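Local coordinates for guanylate kinase (Coxiella burnetii, PDB 3TR0), which catalyses the ATP-dependent phosphorylation of GMP to GDP and is probably essential for recycling GMP and, indirectly, cGMP, at residues S22-L27 and L101-W106. Numbering follows the deposited sequence.
Sequences SLVRAL and LLEIDW. With 5GP (guanosine-5'-monophosphate), chain D.
Val24 holds CG1 trans to its backbone N (chi1 173°), and Glu103 sets CG trans to its carbonyl carbon (chi1 -61°) with the chain extended beyond it, which carries the carboxylate to the valine; the two side chains come from opposite directions. Here helix 20-30, which follows the P-loop, packs on the parallel sheet of the P-loop kinase fold, against strand 99-103; the axes of Ser22-Leu27 and Leu101-Glu103 run nearly antiparallel and come within 10.4 Å. Glu103 OE2 rests 3.2 Å from Val24 CB and 3.3 Å from Val24 CG2, a carboxylate oxygen lying on aliphatic carbons rather than a polar bond. The Glu103 side chain also touches Lys20 and Thr21 of the predicted ATP site. Two residues earlier on the strand the contact is wholly apolar: Leu27 CD2 meets both branches of Leu101, at 3.9 Å from CD1 and from CD2, while Val24 CG1 adds a looser touch on Leu101 CD1. Ile36 of the neighbouring strand borders Val24, Leu101 and Glu103. Further along the chain, Ile104 and Asp105 meet GMP: Ile104 CG2 packs against the guanine, and Asp105 OD1, also bonded to Gly108 N, accepts a nearly straight hydrogen bond from 5GP N2 (3.0 Å, 168°).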
# COMPACT_ATOMS: atom_id res chain seq x y z
N SER A 22 13.31 0.05 -17.32
CA SER A 22 14.45 0.14 -16.41
C SER A 22 14.02 0.09 -14.94
O SER A 22 14.68 -0.55 -14.12
CB SER A 22 15.27 1.40 -16.68
OG SER A 22 15.87 1.33 -17.96
N LEU A 23 12.94 0.78 -14.61
CA LEU A 23 12.41 0.78 -13.25
C LEU A 23 12.04 -0.63 -12.81
O LEU A 23 12.40 -1.08 -11.72
CB LEU A 23 11.18 1.67 -13.14
CG LEU A 23 11.37 3.19 -13.19
CD1 LEU A 23 10.01 3.87 -13.19
CD2 LEU A 23 12.20 3.65 -12.01
N VAL A 24 11.30 -1.32 -13.67
CA VAL A 24 10.83 -2.67 -13.37
C VAL A 24 11.99 -3.64 -13.17
O VAL A 24 11.94 -4.51 -12.30
CB VAL A 24 9.87 -3.19 -14.46
CG1 VAL A 24 9.54 -4.65 -14.22
CG2 VAL A 24 8.60 -2.36 -14.48
N ARG A 25 13.04 -3.48 -13.97
CA ARG A 25 14.22 -4.35 -13.83
C ARG A 25 14.96 -4.14 -12.51
O ARG A 25 15.47 -5.09 -11.92
CB ARG A 25 15.16 -4.19 -15.03
CG ARG A 25 14.60 -4.81 -16.29
CD ARG A 25 15.51 -4.60 -17.49
NE ARG A 25 14.99 -5.29 -18.67
CZ ARG A 25 15.41 -5.08 -19.91
NH1 ARG A 25 16.37 -4.19 -20.15
NH2 ARG A 25 14.88 -5.76 -20.92
N ALA A 26 15.01 -2.89 -12.05
CA ALA A 26 15.62 -2.59 -10.76
C ALA A 26 14.73 -3.09 -9.62
O ALA A 26 15.23 -3.56 -8.60
CB ALA A 26 15.86 -1.10 -10.62
N LEU A 27 13.42 -2.98 -9.81
CA LEU A 27 12.47 -3.46 -8.81
C LEU A 27 12.67 -4.93 -8.48
O LEU A 27 12.69 -5.32 -7.31
CB LEU A 27 11.04 -3.24 -9.30
CG LEU A 27 9.92 -3.72 -8.38
CD1 LEU A 27 9.99 -3.03 -7.03
CD2 LEU A 27 8.57 -3.49 -9.03
N LEU A 101 5.02 -9.38 -12.20
CA LEU A 101 4.95 -8.04 -12.76
C LEU A 101 4.54 -8.12 -14.22
O LEU A 101 5.14 -8.86 -15.00
CB LEU A 101 6.30 -7.35 -12.64
CG LEU A 101 6.63 -6.90 -11.22
CD1 LEU A 101 8.13 -6.77 -11.03
CD2 LEU A 101 5.93 -5.59 -10.91
N LEU A 102 3.52 -7.36 -14.59
CA LEU A 102 3.07 -7.30 -15.98
C LEU A 102 3.30 -5.90 -16.54
O LEU A 102 2.63 -4.95 -16.15
CB LEU A 102 1.59 -7.67 -16.08
CG LEU A 102 1.17 -9.06 -15.57
CD1 LEU A 102 -0.34 -9.20 -15.57
CD2 LEU A 102 1.81 -10.14 -16.40
N GLU A 103 4.27 -5.79 -17.44
CA GLU A 103 4.52 -4.52 -18.11
C GLU A 103 3.66 -4.48 -19.36
O GLU A 103 4.09 -4.94 -20.42
CB GLU A 103 5.99 -4.39 -18.50
CG GLU A 103 6.96 -4.44 -17.35
CD GLU A 103 8.40 -4.38 -17.82
OE1 GLU A 103 8.86 -5.34 -18.46
OE2 GLU A 103 9.07 -3.36 -17.55
N ILE A 104 2.44 -3.98 -19.22
CA ILE A 104 1.47 -4.03 -20.31
C ILE A 104 0.78 -2.68 -20.46
O ILE A 104 0.84 -1.85 -19.56
CB ILE A 104 0.43 -5.13 -20.08
CG1 ILE A 104 -0.30 -4.91 -18.75
CG2 ILE A 104 1.09 -6.51 -20.09
CD1 ILE A 104 -1.34 -5.97 -18.44
N ASP A 105 0.12 -2.46 -21.60
CA ASP A 105 -0.52 -1.17 -21.86
C ASP A 105 -1.88 -1.10 -21.19
O ASP A 105 -2.28 -2.02 -20.48
CB ASP A 105 -0.64 -0.89 -23.36
CG ASP A 105 -1.84 -1.56 -24.00
OD1 ASP A 105 -2.19 -2.67 -23.58
OD2 ASP A 105 -2.44 -0.97 -24.92
N TRP A 106 -2.58 0.01 -21.40
CA TRP A 106 -3.86 0.23 -20.72
C TRP A 106 -4.93 -0.76 -21.14
O TRP A 106 -5.80 -1.12 -20.34
CB TRP A 106 -4.35 1.68 -20.91
CG TRP A 106 -4.73 2.03 -22.32
CD1 TRP A 106 -3.95 2.67 -23.24
CD2 TRP A 106 -5.99 1.78 -22.96
NE1 TRP A 106 -4.65 2.82 -24.42
CE2 TRP A 106 -5.90 2.29 -24.27
CE3 TRP A 106 -7.18 1.18 -22.55
CZ2 TRP A 106 -6.96 2.21 -25.17
CZ3 TRP A 106 -8.23 1.10 -23.45
CH2 TRP A 106 -8.11 1.61 -24.74
P 5GP D . 7.79 -1.68 -27.11
O1P 5GP D . 8.84 -2.55 -26.47
O2P 5GP D . 7.39 -1.97 -28.53
O3P 5GP D . 8.22 -0.24 -26.97
O5' 5GP D . 6.49 -1.65 -26.18
C5' 5GP D . 5.27 -1.12 -26.65
C4' 5GP D . 4.23 -1.09 -25.56
O4' 5GP D . 3.43 -2.28 -25.63
C3' 5GP D . 4.77 -1.10 -24.14
O3' 5GP D . 5.18 0.18 -23.70
C2' 5GP D . 3.61 -1.67 -23.34
O2' 5GP D . 2.69 -0.65 -22.99
C1' 5GP D . 2.93 -2.59 -24.36
N9 5GP D . 3.18 -4.02 -24.09
C8 5GP D . 4.34 -4.69 -24.05
N7 5GP D . 4.07 -6.00 -23.78
C5 5GP D . 2.73 -6.12 -23.66
C6 5GP D . 1.86 -7.18 -23.39
O6 5GP D . 2.30 -8.34 -23.20
N1 5GP D . 0.54 -6.94 -23.35
C2 5GP D . 0.04 -5.72 -23.54
N2 5GP D . -1.29 -5.49 -23.49
N3 5GP D . 0.86 -4.68 -23.80
C4 5GP D . 2.19 -4.87 -23.86